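Local coordinates for putative carbohydrate metabolism domain-containing protein (Bacteroides vulgatus, PDB 3S30), which is of unproven function but, as a putative glycoside hydrolase with a galactose-binding-like fold, probably acts in carbohydrate metabolism, at residues A[202-206]-A[329-333]; A[242-248]-A[322-328]; A[251-255]-A[311-315]; A[271-277]-A[302-307]. All coordinates share one frame. Residue numbers count along the deposited sequence, not the author numbering.

Contact 1: A[202-206]-A[329-333]; sequences SDALS and GDVFQ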
loop_
_atom_site.group_PDB
_atom_site.type_symbol
_atom_site.label_atom_id
_atom_site.label_comp_id
_atom_site.label_asym_id
_atom_site.label_seq_id
_atom_site.Cartn_x
_atom_site.Cartn_y
_atom_site.Cartn_z
ATOM N N SER A 202 9.625 -14.295 -7.558
ATOM C CA SER A 202 11.027 -14.068 -7.922
ATOM C C SER A 202 11.537 -12.688 -7.479
ATOM O O SER A 202 12.719 -12.540 -7.172
ATOM C CB SER A 202 11.214 -14.240 -9.440
ATOM O OG SER A 202 10.394 -13.331 -10.175
ATOM N N ASP A 203 10.645 -11.692 -7.450
ATOM C CA ASP A 203 11.040 -10.297 -7.210
ATOM C C ASP A 203 9.918 -9.476 -6.562
ATOM O O ASP A 203 9.328 -8.611 -7.202
ATOM C CB ASP A 203 11.473 -9.671 -8.545
ATOM C CG ASP A 203 12.320 -8.408 -8.377
ATOM O OD1 ASP A 203 12.494 -7.924 -7.241
ATOM O OD2 ASP A 203 12.809 -7.897 -9.408
ATOM N N ALA A 204 9.639 -9.741 -5.288
ATOM C CA ALA A 204 8.561 -9.056 -4.543
ATOM C C ALA A 204 8.519 -7.530 -4.727
ATOM O O ALA A 204 7.451 -6.951 -4.927
ATOM C CB ALA A 204 8.650 -9.393 -3.057
ATOM N N LEU A 205 9.675 -6.887 -4.650
ATOM C CA LEU A 205 9.780 -5.446 -4.853
ATOM C C LEU A 205 9.269 -5.001 -6.234
ATOM O O LEU A 205 8.606 -3.968 -6.336
ATOM C CB LEU A 205 11.234 -4.982 -4.675
ATOM C CG LEU A 205 11.848 -5.141 -3.284
ATOM C CD1 LEU A 205 13.339 -4.770 -3.316
ATOM C CD2 LEU A 205 11.108 -4.292 -2.290
ATOM N N SER A 206 9.586 -5.765 -7.281
ATOM C CA SER A 206 9.096 -5.468 -8.644
ATOM C C SER A 206 7.591 -5.722 -8.817
ATOM O O SER A 206 6.938 -5.090 -9.655
ATOM C CB SER A 206 9.870 -6.286 -9.701
ATOM O OG SER A 206 11.191 -5.782 -9.900
ATOM N N GLY A 329 8.531 -5.630 5.385
ATOM C CA GLY A 329 7.908 -6.860 4.920
ATOM C C GLY A 329 8.095 -7.110 3.440
ATOM O O GLY A 329 7.883 -8.222 2.966
ATOM N N ASP A 330 8.495 -6.077 2.709
ATOM C CA ASP A 330 8.792 -6.189 1.277
ATOM C C ASP A 330 10.019 -7.053 1.035
ATOM O O ASP A 330 10.120 -7.704 -0.002
ATOM C CB ASP A 330 8.951 -4.803 0.623
ATOM C CG ASP A 330 9.969 -3.905 1.342
ATOM O OD1 ASP A 330 10.506 -4.276 2.422
ATOM O OD2 ASP A 330 10.225 -2.801 0.817
ATOM N N VAL A 331 10.931 -7.062 2.002
ATOM C CA VAL A 331 12.087 -7.967 2.017
ATOM C C VAL A 331 11.965 -9.000 3.173
ATOM O O VAL A 331 12.969 -9.505 3.690
ATOM C CB VAL A 331 13.435 -7.175 2.113
ATOM C CG1 VAL A 331 13.644 -6.312 0.871
ATOM C CG2 VAL A 331 13.496 -6.316 3.387
ATOM N N PHE A 332 10.724 -9.311 3.557
ATOM C CA PHE A 332 10.419 -10.407 4.485
ATOM C C PHE A 332 11.041 -10.248 5.889
ATOM O O PHE A 332 11.468 -11.222 6.524
ATOM C CB PHE A 332 10.789 -11.750 3.828
ATOM C CG PHE A 332 10.294 -11.860 2.422
ATOM C CD1 PHE A 332 8.923 -11.967 2.165
ATOM C CD2 PHE A 332 11.172 -11.772 1.350
ATOM C CE1 PHE A 332 8.442 -12.020 0.865
ATOM C CE2 PHE A 332 10.696 -11.825 0.044
ATOM C CZ PHE A 332 9.323 -11.952 -0.195
ATOM N N GLN A 333 11.072 -9.004 6.351
ATOM C CA GLN A 333 11.392 -8.673 7.728
ATOM C C GLN A 333 10.139 -8.072 8.374
ATOM O O GLN A 333 9.797 -6.913 8.148
ATOM C CB GLN A 333 12.548 -7.677 7.778
ATOM C CG GLN A 333 13.831 -8.190 7.108
ATOM C CD GLN A 333 14.991 -7.220 7.247
ATOM O OE1 GLN A 333 14.886 -6.191 7.931
ATOM N NE2 GLN A 333 16.104 -7.538 6.601
#
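The first turn of helix 204-207 rests against the loop that joins strands 317-324 and 339-349, a surface contact of the galactose-binding-like β domain. The helix starts after Asp203 at the N-cap; Ser206 OG donates to Asp203 OD2 at 2.7 Å. The closest backbones are those of Leu205 and Asp330, with CA atoms 6.3 Å apart. No hydrogen bond crosses between the segments, so the join is van der Waals packing. Ala204 points at the loop. Its CB lies 3.9 Å from Phe332 CZ and 3.8 Å from Asp330 O. Leu205 CD1 is 4.5 Å from Val331 CG1, a loose touch. The loop has a tight 3-10 turn, in which Phe332 N bonds to Gly329 O at 3.1 Å. Phe332 then takes positive phi (61°), and its ring end reaches the helix. Asp330 forms a salt bridge with Lys268. Leu205 CD2 lies 3.6 Å from Asp330 OD2.

Contact 2: A[242-248]-A[322-328]; sequences RKDVFNI and VLSASKD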
loop_
_atom_site.group_PDB
_atom_site.type_symbol
_atom_site.label_atom_id
_atom_site.label_comp_id
_atom_site.label_asym_id
_atom_site.label_seq_id
_atom_site.Cartn_x
_atom_site.Cartn_y
_atom_site.Cartn_z
ATOM N N ARG A 242 11.968 -8.278 18.342
ATOM C CA ARG A 242 12.066 -7.003 17.677
ATOM C C ARG A 242 10.652 -6.443 17.438
ATOM O O ARG A 242 9.695 -7.173 17.145
ATOM C CB ARG A 242 12.826 -7.138 16.358
ATOM C CG ARG A 242 12.976 -5.829 15.602
ATOM C CD ARG A 242 13.803 -6.014 14.357
ATOM N NE ARG A 242 13.655 -4.893 13.430
ATOM C CZ ARG A 242 14.179 -4.838 12.205
ATOM N NH1 ARG A 242 14.895 -5.850 11.718
ATOM N NH2 ARG A 242 13.990 -3.753 11.462
ATOM N N LYS A 243 10.530 -5.134 17.590
ATOM C CA LYS A 243 9.242 -4.478 17.503
ATOM C C LYS A 243 9.054 -4.041 16.051
ATOM O O LYS A 243 9.793 -3.191 15.549
ATOM C CB LYS A 243 9.198 -3.289 18.473
ATOM C CG LYS A 243 7.801 -2.849 18.864
ATOM C CD LYS A 243 7.127 -3.837 19.826
ATOM C CE LYS A 243 7.771 -3.824 21.219
ATOM N NZ LYS A 243 7.056 -4.700 22.192
ATOM N N ASP A 244 8.081 -4.656 15.380
ATOM C CA ASP A 244 7.759 -4.334 13.995
ATOM C C ASP A 244 7.247 -2.898 13.886
ATOM O O ASP A 244 6.604 -2.384 14.823
ATOM C CB ASP A 244 6.685 -5.297 13.466
ATOM C CG ASP A 244 6.660 -5.389 11.936
ATOM O OD1 ASP A 244 7.466 -4.709 11.242
ATOM O OD2 ASP A 244 5.811 -6.159 11.435
ATOM N N VAL A 245 7.551 -2.246 12.766
ATOM C CA VAL A 245 6.986 -0.931 12.480
ATOM C C VAL A 245 6.302 -0.972 11.126
ATOM O O VAL A 245 6.636 -1.797 10.269
ATOM C CB VAL A 245 8.041 0.237 12.576
ATOM C CG1 VAL A 245 8.797 0.182 13.937
ATOM C CG2 VAL A 245 9.033 0.224 11.386
ATOM N N PHE A 246 5.314 -0.102 10.963
ATOM C CA PHE A 246 4.520 -0.042 9.751
ATOM C C PHE A 246 5.001 1.112 8.887
ATOM O O PHE A 246 5.815 1.918 9.323
ATOM C CB PHE A 246 3.037 0.128 10.099
ATOM C CG PHE A 246 2.667 1.495 10.669
ATOM C CD1 PHE A 246 2.277 2.530 9.832
ATOM C CD2 PHE A 246 2.647 1.713 12.039
ATOM C CE1 PHE A 246 1.901 3.775 10.350
ATOM C CE2 PHE A 246 2.271 2.951 12.563
ATOM C CZ PHE A 246 1.901 3.981 11.713
ATOM N N ASN A 247 4.488 1.206 7.666
ATOM C CA ASN A 247 4.836 2.339 6.813
ATOM C C ASN A 247 3.596 2.920 6.154
ATOM O O ASN A 247 2.654 2.210 5.850
ATOM C CB ASN A 247 5.904 1.956 5.768
ATOM C CG ASN A 247 6.692 3.173 5.249
ATOM O OD1 ASN A 247 6.418 4.307 5.624
ATOM N ND2 ASN A 247 7.651 2.930 4.370
ATOM N N ILE A 248 3.601 4.235 5.992
ATOM C CA ILE A 248 2.610 4.948 5.200
ATOM C C ILE A 248 3.378 6.003 4.410
ATOM O O ILE A 248 4.175 6.764 4.981
ATOM C CB ILE A 248 1.543 5.649 6.086
ATOM C CG1 ILE A 248 0.699 4.621 6.849
ATOM C CG2 ILE A 248 0.611 6.557 5.243
ATOM C CD1 ILE A 248 -0.425 5.277 7.712
ATOM N N VAL A 322 0.824 4.259 -0.583
ATOM C CA VAL A 322 1.228 2.921 -0.210
ATOM C C VAL A 322 1.111 2.800 1.294
ATOM O O VAL A 322 1.600 3.650 2.026
ATOM C CB VAL A 322 2.663 2.593 -0.676
ATOM C CG1 VAL A 322 2.999 1.134 -0.385
ATOM C CG2 VAL A 322 2.864 2.924 -2.187
ATOM N N LEU A 323 0.453 1.735 1.744
ATOM C CA LEU A 323 0.242 1.478 3.165
ATOM C C LEU A 323 0.729 0.051 3.485
ATOM O O LEU A 323 0.485 -0.869 2.705
ATOM C CB LEU A 323 -1.252 1.618 3.482
ATOM C CG LEU A 323 -1.911 2.883 2.917
ATOM C CD1 LEU A 323 -3.437 2.779 2.884
ATOM C CD2 LEU A 323 -1.464 4.103 3.704
ATOM N N SER A 324 1.404 -0.138 4.618
ATOM C CA SER A 324 1.910 -1.477 4.973
ATOM C C SER A 324 1.968 -1.692 6.476
ATOM O O SER A 324 2.451 -0.833 7.192
ATOM C CB SER A 324 3.314 -1.698 4.396
ATOM O OG SER A 324 3.754 -3.036 4.618
ATOM N N ALA A 325 1.505 -2.854 6.941
ATOM C CA ALA A 325 1.591 -3.220 8.368
ATOM C C ALA A 325 3.025 -3.490 8.835
ATOM O O ALA A 325 3.325 -3.373 10.029
ATOM C CB ALA A 325 0.713 -4.423 8.670
ATOM N N SER A 326 3.905 -3.841 7.905
ATOM C CA SER A 326 5.318 -4.102 8.225
ATOM C C SER A 326 6.256 -3.369 7.260
ATOM O O SER A 326 6.396 -3.761 6.110
ATOM C CB SER A 326 5.602 -5.617 8.205
ATOM O OG SER A 326 4.711 -6.311 9.067
ATOM N N LYS A 327 6.895 -2.310 7.745
ATOM C CA LYS A 327 7.777 -1.479 6.922
ATOM C C LYS A 327 8.687 -2.307 6.018
ATOM O O LYS A 327 8.796 -2.027 4.816
ATOM C CB LYS A 327 8.647 -0.578 7.804
ATOM C CG LYS A 327 9.714 0.222 7.026
ATOM C CD LYS A 327 10.529 1.135 7.945
ATOM C CE LYS A 327 11.449 2.073 7.139
ATOM N NZ LYS A 327 12.261 1.353 6.083
ATOM N N ASP A 328 9.346 -3.310 6.607
ATOM C CA ASP A 328 10.353 -4.088 5.896
ATOM C C ASP A 328 9.853 -5.445 5.392
ATOM O O ASP A 328 10.650 -6.284 4.981
ATOM C CB ASP A 328 11.593 -4.255 6.771
ATOM C CG ASP A 328 12.434 -2.988 6.844
ATOM O OD1 ASP A 328 12.510 -2.262 5.831
ATOM O OD2 ASP A 328 13.032 -2.727 7.909
HETATM O O HOH W 1 8.831 -4.607 8.870
#
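This is a largely buried strand-pair contact in the large antiparallel sheet of the galactose-binding-like β domain. The start of strand 247-254 pairs with the end of strand 317-324. Asn247 and Ser324 form a hydrogen-bonded antiparallel pair: Asn247 N to Ser324 O and Ser324 N to Asn247 O are both 2.9 Å. Ile248 and Leu323 are the next, non-hydrogen-bonded pair. Their side chains share a face of the sheet, with Ile248 CG2 3.6 Å from Leu323 CD2. Ile248 also touches Ile342 of strand 339-349, and Leu323 touches Leu167 and Leu169 of strand 166-173. The Asn247 and Ser324 side chains point to the other face.

Beyond the strand ends the two chains stay together. Lys327 N donates to Val245 O at 2.6 Å and almost straight. Val245 CG2 packs on Lys327 CB at 3.7 Å. Asp244 points into the contact, where its OD2 accepts from Ser326 OG at 2.6 Å. Ser326 OG also bonds to Thr171, and Asp244 OD2 to Ser338 and Ala335 N. At the exposed edge, Arg242, Asp328 and Lys327 form a loose charge network. Arg242 NH2 to Asp328 OD2 is long at 3.8 Å, and the stronger partner of Asp328 is Lys268, through OD1. One water bridges the segments: it donates to Asp244 OD1 and accepts from Asp328 N, each at 2.7 Å.

Contact 3: A[251-255]-A[311-315]; sequences LFYEK and KLANG
At the periphery of the galactose-binding-like β domain, a strand end meets a helix C-terminus closed by a Schellman motif; two lysines bridge them in opposite directions. Residues 251-254 are extended and end strand 247-254; Lys255 leaves it. Residues 311-313 close helix 309-313. Gly315 ends the motif with positive phi (85°, psi 32°). The backbones stay well apart: CA atoms are 8.5 Å apart for Glu254 and Leu312, and 8.9 Å for Lys255 and Gly315. Side chains span the gap.

Lys311 has the most surface covered. It points at the strand, fully extended with all four chi angles t. Its NZ donates to Lys255 O at 2.8 Å and makes a salt bridge with Glu254 OE2 at 3.3 Å. Glu254 reaches it with chi1 and chi2 both t. Lys255 runs the other way, with chi1 m, chi2 t, chi3 m and chi4 t. Its NZ donates to Gly315 O at 2.9 Å, so each lysine ends on a backbone carbonyl of the opposing segment. Lys255 NZ also bonds to Asn318 OD1, on the strand that follows the helix.

Phe252 (chi1 t) presents its ring edge to Leu312 (chi1 t, chi2 p), with Phe252 CZ 3.9 Å from Leu312 CD1.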
loop_
_atom_site.group_PDB
_atom_site.type_symbol
_atom_site.label_atom_id
_atom_site.label_comp_id
_atom_site.label_asym_id
_atom_site.label_seq_id
_atom_site.Cartn_x
_atom_site.Cartn_y
_atom_site.Cartn_z
ATOM N N LEU A 251 3.382 8.984 -3.254
ATOM C CA LEU A 251 4.312 9.397 -4.288
ATOM C C LEU A 251 3.580 10.256 -5.314
ATOM O O LEU A 251 2.399 10.039 -5.587
ATOM C CB LEU A 251 4.888 8.156 -4.978
ATOM C CG LEU A 251 5.555 7.108 -4.081
ATOM C CD1 LEU A 251 5.784 5.814 -4.848
ATOM C CD2 LEU A 251 6.865 7.629 -3.522
ATOM N N PHE A 252 4.295 11.233 -5.867
ATOM C CA PHE A 252 3.821 12.021 -6.998
ATOM C C PHE A 252 4.985 12.147 -7.962
ATOM O O PHE A 252 6.046 12.676 -7.598
ATOM C CB PHE A 252 3.367 13.407 -6.525
ATOM C CG PHE A 252 2.790 14.266 -7.612
ATOM C CD1 PHE A 252 1.688 13.838 -8.348
ATOM C CD2 PHE A 252 3.338 15.516 -7.893
ATOM C CE1 PHE A 252 1.148 14.637 -9.355
ATOM C CE2 PHE A 252 2.805 16.323 -8.894
ATOM C CZ PHE A 252 1.712 15.881 -9.627
ATOM N N TYR A 253 4.816 11.659 -9.188
ATOM C CA TYR A 253 5.922 11.689 -10.137
ATOM C C TYR A 253 5.517 11.964 -11.574
ATOM O O TYR A 253 4.354 11.873 -11.952
ATOM C CB TYR A 253 6.732 10.393 -10.049
ATOM C CG TYR A 253 5.954 9.136 -10.386
ATOM C CD1 TYR A 253 5.824 8.703 -11.702
ATOM C CD2 TYR A 253 5.382 8.362 -9.384
ATOM C CE1 TYR A 253 5.131 7.548 -12.011
ATOM C CE2 TYR A 253 4.682 7.205 -9.686
ATOM C CZ TYR A 253 4.562 6.799 -10.996
ATOM O OH TYR A 253 3.864 5.650 -11.294
ATOM N N GLU A 254 6.525 12.303 -12.366
ATOM C CA GLU A 254 6.351 12.645 -13.757
ATOM C C GLU A 254 6.642 11.399 -14.582
ATOM O O GLU A 254 7.690 10.787 -14.422
ATOM C CB GLU A 254 7.309 13.776 -14.106
ATOM C CG GLU A 254 7.152 14.338 -15.489
ATOM C CD GLU A 254 8.065 15.530 -15.737
ATOM O OE1 GLU A 254 8.304 16.318 -14.784
ATOM O OE2 GLU A 254 8.529 15.676 -16.888
ATOM N N LYS A 255 5.709 11.015 -15.447
ATOM C CA LYS A 255 5.927 9.877 -16.342
ATOM C C LYS A 255 6.854 10.252 -17.485
ATOM O O LYS A 255 6.933 11.421 -17.877
ATOM C CB LYS A 255 4.596 9.350 -16.889
ATOM C CG LYS A 255 3.802 8.542 -15.859
ATOM C CD LYS A 255 2.502 8.019 -16.414
ATOM C CE LYS A 255 1.427 9.097 -16.466
ATOM N NZ LYS A 255 0.055 8.523 -16.572
ATOM N N LYS A 311 1.332 19.142 -19.339
ATOM C CA LYS A 311 1.542 17.694 -19.142
ATOM C C LYS A 311 0.711 17.136 -17.976
ATOM O O LYS A 311 0.235 16.007 -18.047
ATOM C CB LYS A 311 3.028 17.390 -18.918
ATOM C CG LYS A 311 3.385 15.916 -18.981
ATOM C CD LYS A 311 4.883 15.687 -18.851
ATOM C CE LYS A 311 5.234 14.218 -19.042
ATOM N NZ LYS A 311 6.710 13.966 -19.001
ATOM N N LEU A 312 0.544 17.935 -16.920
ATOM C CA LEU A 312 -0.316 17.575 -15.782
ATOM C C LEU A 312 -1.765 17.362 -16.219
ATOM O O LEU A 312 -2.426 16.424 -15.759
ATOM C CB LEU A 312 -0.258 18.660 -14.694
ATOM C CG LEU A 312 -0.988 18.397 -13.369
ATOM C CD1 LEU A 312 -0.456 17.147 -12.662
ATOM C CD2 LEU A 312 -0.884 19.609 -12.450
ATOM N N ALA A 313 -2.242 18.234 -17.107
ATOM C CA ALA A 313 -3.605 18.151 -17.646
ATOM C C ALA A 313 -3.737 17.027 -18.673
ATOM O O ALA A 313 -4.813 16.435 -18.813
ATOM C CB ALA A 313 -4.023 19.498 -18.267
ATOM N N ASN A 314 -2.647 16.734 -19.386
ATOM C CA ASN A 314 -2.621 15.647 -20.373
ATOM C C ASN A 314 -2.468 14.243 -19.764
ATOM O O ASN A 314 -2.450 13.250 -20.496
ATOM C CB ASN A 314 -1.500 15.884 -21.402
ATOM C CG ASN A 314 -1.842 16.965 -22.426
ATOM O OD1 ASN A 314 -2.814 17.716 -22.282
ATOM N ND2 ASN A 314 -1.027 17.046 -23.472
ATOM N N GLY A 315 -2.345 14.158 -18.439
ATOM C CA GLY A 315 -2.293 12.868 -17.740
ATOM C C GLY A 315 -0.908 12.248 -17.672
ATOM O O GLY A 315 -0.778 11.026 -17.681
#

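Contact 4: A[271-277]-A[302-307]; sequences YEHENMV and HYGKTI
A β-turn and the residues around it, leading into strand 276-281, are covered by the irregular loop 302-307. His273 to Met276 form a type I turn, closed by Met276 N to His273 O at 3.2 Å. Before it, Tyr271 has positive phi (62°, psi 30°) and Glu272 is extended. In the loop, His302 and Tyr303 have helical-type phi/psi, Gly304 has positive phi (65°, psi 43°), and Lys305 to Ile307 are extended. The nearest CA atoms, of Val277 and Tyr303, are 5.7 Å apart.

Tyr303 is the main piece, with chi1 m and its CA-to-CB bond toward segment 271-277. Its OH donates to Tyr271 O at 2.8 Å. The methyl CE of Met276, a selenomethionine, packs on Tyr303 CZ at 3.7 Å. The contact joins the loop after strand 291-297 to the large antiparallel sheet of this galactose-binding-like domain, where strand 276-281 pairs with 247-254.

His302 (chi1 t) donates from NE2 to Glu272 OE2 at 2.6 Å, a His-carboxylate hydrogen bond; Glu272 has chi1 and chi2 both m. Lys305 (m, m, t, t) reaches the turn, where its NZ donates to Glu274 O at 3.2 Å. Val277 CG1 lies 4.0 Å from Lys305 CB and 4.1 Å from Ile307 CD1.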
loop_
_atom_site.group_PDB
_atom_site.type_symbol
_atom_site.label_atom_id
_atom_site.label_comp_id
_atom_site.label_asym_id
_atom_site.label_seq_id
_atom_site.Cartn_x
_atom_site.Cartn_y
_atom_site.Cartn_z
ATOM N N TYR A 271 13.311 6.979 -1.124
ATOM C CA TYR A 271 12.282 7.605 -1.983
ATOM C C TYR A 271 12.879 8.452 -3.136
ATOM O O TYR A 271 12.268 9.426 -3.583
ATOM C CB TYR A 271 11.258 8.391 -1.116
ATOM C CG TYR A 271 10.705 7.520 0.001
ATOM C CD1 TYR A 271 9.592 6.717 -0.210
ATOM C CD2 TYR A 271 11.342 7.445 1.238
ATOM C CE1 TYR A 271 9.105 5.882 0.791
ATOM C CE2 TYR A 271 10.873 6.607 2.243
ATOM C CZ TYR A 271 9.750 5.826 2.011
ATOM O OH TYR A 271 9.276 4.994 3.000
ATOM N N GLU A 272 14.070 8.047 -3.610
ATOM C CA GLU A 272 14.780 8.719 -4.717
ATOM C C GLU A 272 14.545 8.021 -6.057
ATOM O O GLU A 272 14.611 6.789 -6.156
ATOM C CB GLU A 272 16.299 8.768 -4.486
ATOM C CG GLU A 272 16.754 9.547 -3.262
ATOM C CD GLU A 272 16.468 11.039 -3.339
ATOM O OE1 GLU A 272 16.168 11.546 -4.439
ATOM O OE2 GLU A 272 16.538 11.703 -2.282
ATOM N N HIS A 273 14.291 8.828 -7.083
ATOM C CA HIS A 273 14.128 8.354 -8.458
ATOM C C HIS A 273 14.170 9.579 -9.351
ATOM O O HIS A 273 13.786 10.662 -8.932
ATOM C CB HIS A 273 12.797 7.604 -8.644
ATOM C CG HIS A 273 12.785 6.682 -9.823
ATOM N ND1 HIS A 273 12.560 7.123 -11.111
ATOM C CD2 HIS A 273 12.992 5.349 -9.914
ATOM C CE1 HIS A 273 12.627 6.098 -11.943
ATOM N NE2 HIS A 273 12.888 5.010 -11.241
ATOM N N GLU A 274 14.637 9.423 -10.579
ATOM C CA GLU A 274 14.809 10.576 -11.474
ATOM C C GLU A 274 13.458 11.170 -11.922
ATOM O O GLU A 274 13.388 12.329 -12.307
ATOM C CB GLU A 274 15.684 10.183 -12.670
ATOM C CG GLU A 274 16.502 11.333 -13.278
ATOM C CD GLU A 274 17.784 10.862 -13.979
ATOM O OE1 GLU A 274 18.036 9.635 -14.026
ATOM O OE2 GLU A 274 18.547 11.729 -14.477
ATOM N N ASN A 275 12.383 10.386 -11.830
ATOM C CA ASN A 275 11.043 10.864 -12.187
ATOM C C ASN A 275 10.269 11.453 -11.016
ATOM O O ASN A 275 9.233 12.099 -11.225
ATOM C CB ASN A 275 10.234 9.745 -12.843
ATOM C CG ASN A 275 10.789 9.352 -14.200
ATOM O OD1 ASN A 275 11.915 8.865 -14.297
ATOM N ND2 ASN A 275 10.016 9.586 -15.257
HETATM N N MSE A 276 10.791 11.256 -9.803
HETATM C CA MSE A 276 10.134 11.704 -8.577
HETATM C C MSE A 276 9.989 13.228 -8.469
HETATM O O MSE A 276 10.935 13.970 -8.720
HETATM C CB MSE A 276 10.874 11.153 -7.342
HETATM C CG MSE A 276 10.451 9.727 -6.930
HETATM SE SE MSE A 276 8.611 9.614 -6.285
HETATM C CE MSE A 276 8.676 11.043 -4.969
ATOM N N VAL A 277 8.795 13.681 -8.082
ATOM C CA VAL A 277 8.498 15.114 -7.933
ATOM C C VAL A 277 8.191 15.474 -6.470
ATOM O O VAL A 277 8.761 16.421 -5.929
ATOM C CB VAL A 277 7.334 15.544 -8.851
ATOM C CG1 VAL A 277 7.073 17.041 -8.736
ATOM C CG2 VAL A 277 7.630 15.166 -10.307
ATOM N N HIS A 302 12.406 18.893 -1.860
ATOM C CA HIS A 302 13.506 17.921 -1.818
ATOM C C HIS A 302 13.983 17.483 -3.215
ATOM O O HIS A 302 15.170 17.182 -3.399
ATOM C CB HIS A 302 13.110 16.693 -0.982
ATOM C CG HIS A 302 14.110 15.579 -1.030
ATOM N ND1 HIS A 302 15.173 15.493 -0.159
ATOM C CD2 HIS A 302 14.216 14.515 -1.859
ATOM C CE1 HIS A 302 15.888 14.420 -0.447
ATOM N NE2 HIS A 302 15.329 13.810 -1.478
ATOM N N TYR A 303 13.063 17.451 -4.183
ATOM C CA TYR A 303 13.353 16.943 -5.531
ATOM C C TYR A 303 13.666 18.031 -6.566
ATOM O O TYR A 303 14.321 17.758 -7.568
ATOM C CB TYR A 303 12.195 16.067 -6.009
ATOM C CG TYR A 303 11.933 14.911 -5.071
ATOM C CD1 TYR A 303 12.664 13.738 -5.169
ATOM C CD2 TYR A 303 10.983 15.015 -4.057
ATOM C CE1 TYR A 303 12.438 12.682 -4.297
ATOM C CE2 TYR A 303 10.746 13.972 -3.184
ATOM C CZ TYR A 303 11.474 12.806 -3.309
ATOM O OH TYR A 303 11.249 11.775 -2.435
ATOM N N GLY A 304 13.200 19.256 -6.329
ATOM C CA GLY A 304 13.595 20.399 -7.148
ATOM C C GLY A 304 13.139 20.303 -8.589
ATOM O O GLY A 304 13.899 20.609 -9.509
ATOM N N LYS A 305 11.890 19.881 -8.777
ATOM C CA LYS A 305 11.304 19.720 -10.098
ATOM C C LYS A 305 10.407 20.902 -10.409
ATOM O O LYS A 305 10.014 21.648 -9.516
ATOM C CB LYS A 305 10.497 18.419 -10.181
ATOM C CG LYS A 305 11.337 17.151 -10.111
ATOM C CD LYS A 305 12.088 16.901 -11.409
ATOM C CE LYS A 305 12.893 15.612 -11.359
ATOM N NZ LYS A 305 13.785 15.452 -12.561
ATOM N N THR A 306 10.109 21.063 -11.693
ATOM C CA THR A 306 9.250 22.123 -12.190
ATOM C C THR A 306 8.051 21.429 -12.817
ATOM O O THR A 306 8.217 20.665 -13.768
ATOM C CB THR A 306 9.992 22.978 -13.268
ATOM O OG1 THR A 306 11.241 23.454 -12.744
ATOM C CG2 THR A 306 9.141 24.165 -13.722
ATOM N N ILE A 307 6.853 21.664 -12.284
ATOM C CA ILE A 307 5.652 21.013 -12.820
ATOM C C ILE A 307 5.259 21.644 -14.154
ATOM O O ILE A 307 5.277 22.871 -14.299
ATOM C CB ILE A 307 4.441 21.055 -11.836
ATOM C CG1 ILE A 307 4.575 19.990 -10.735
ATOM C CG2 ILE A 307 3.125 20.818 -12.570
ATOM C CD1 ILE A 307 5.107 20.519 -9.421
#

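Overall arrangement
From the N terminus, segment 202-206 comes first. Its partner, 329-333, comes last, so contact 1 closes the longest loop and joins helix 204-207 to the loop after strand 317-324. Contact 2 opens at 242-248 and closes at 322-328, within that loop. Contact 3 lies within contact 2 and joins strand 247-254 to helix 309-313. Contact 4 (271-277 with 302-307) is innermost. The four nest and none cross. Strand 247-254 serves contacts 2 and 3 at its two ends, on opposite sides of the chain's centre. Strand 276-281 pairs beside it and links contacts 3 and 4: Val277 N lies 3.0 Å from Phe252 O. Contacts 1 and 2 meet where Gln333 N lies 3.1 Å from Asp328 O.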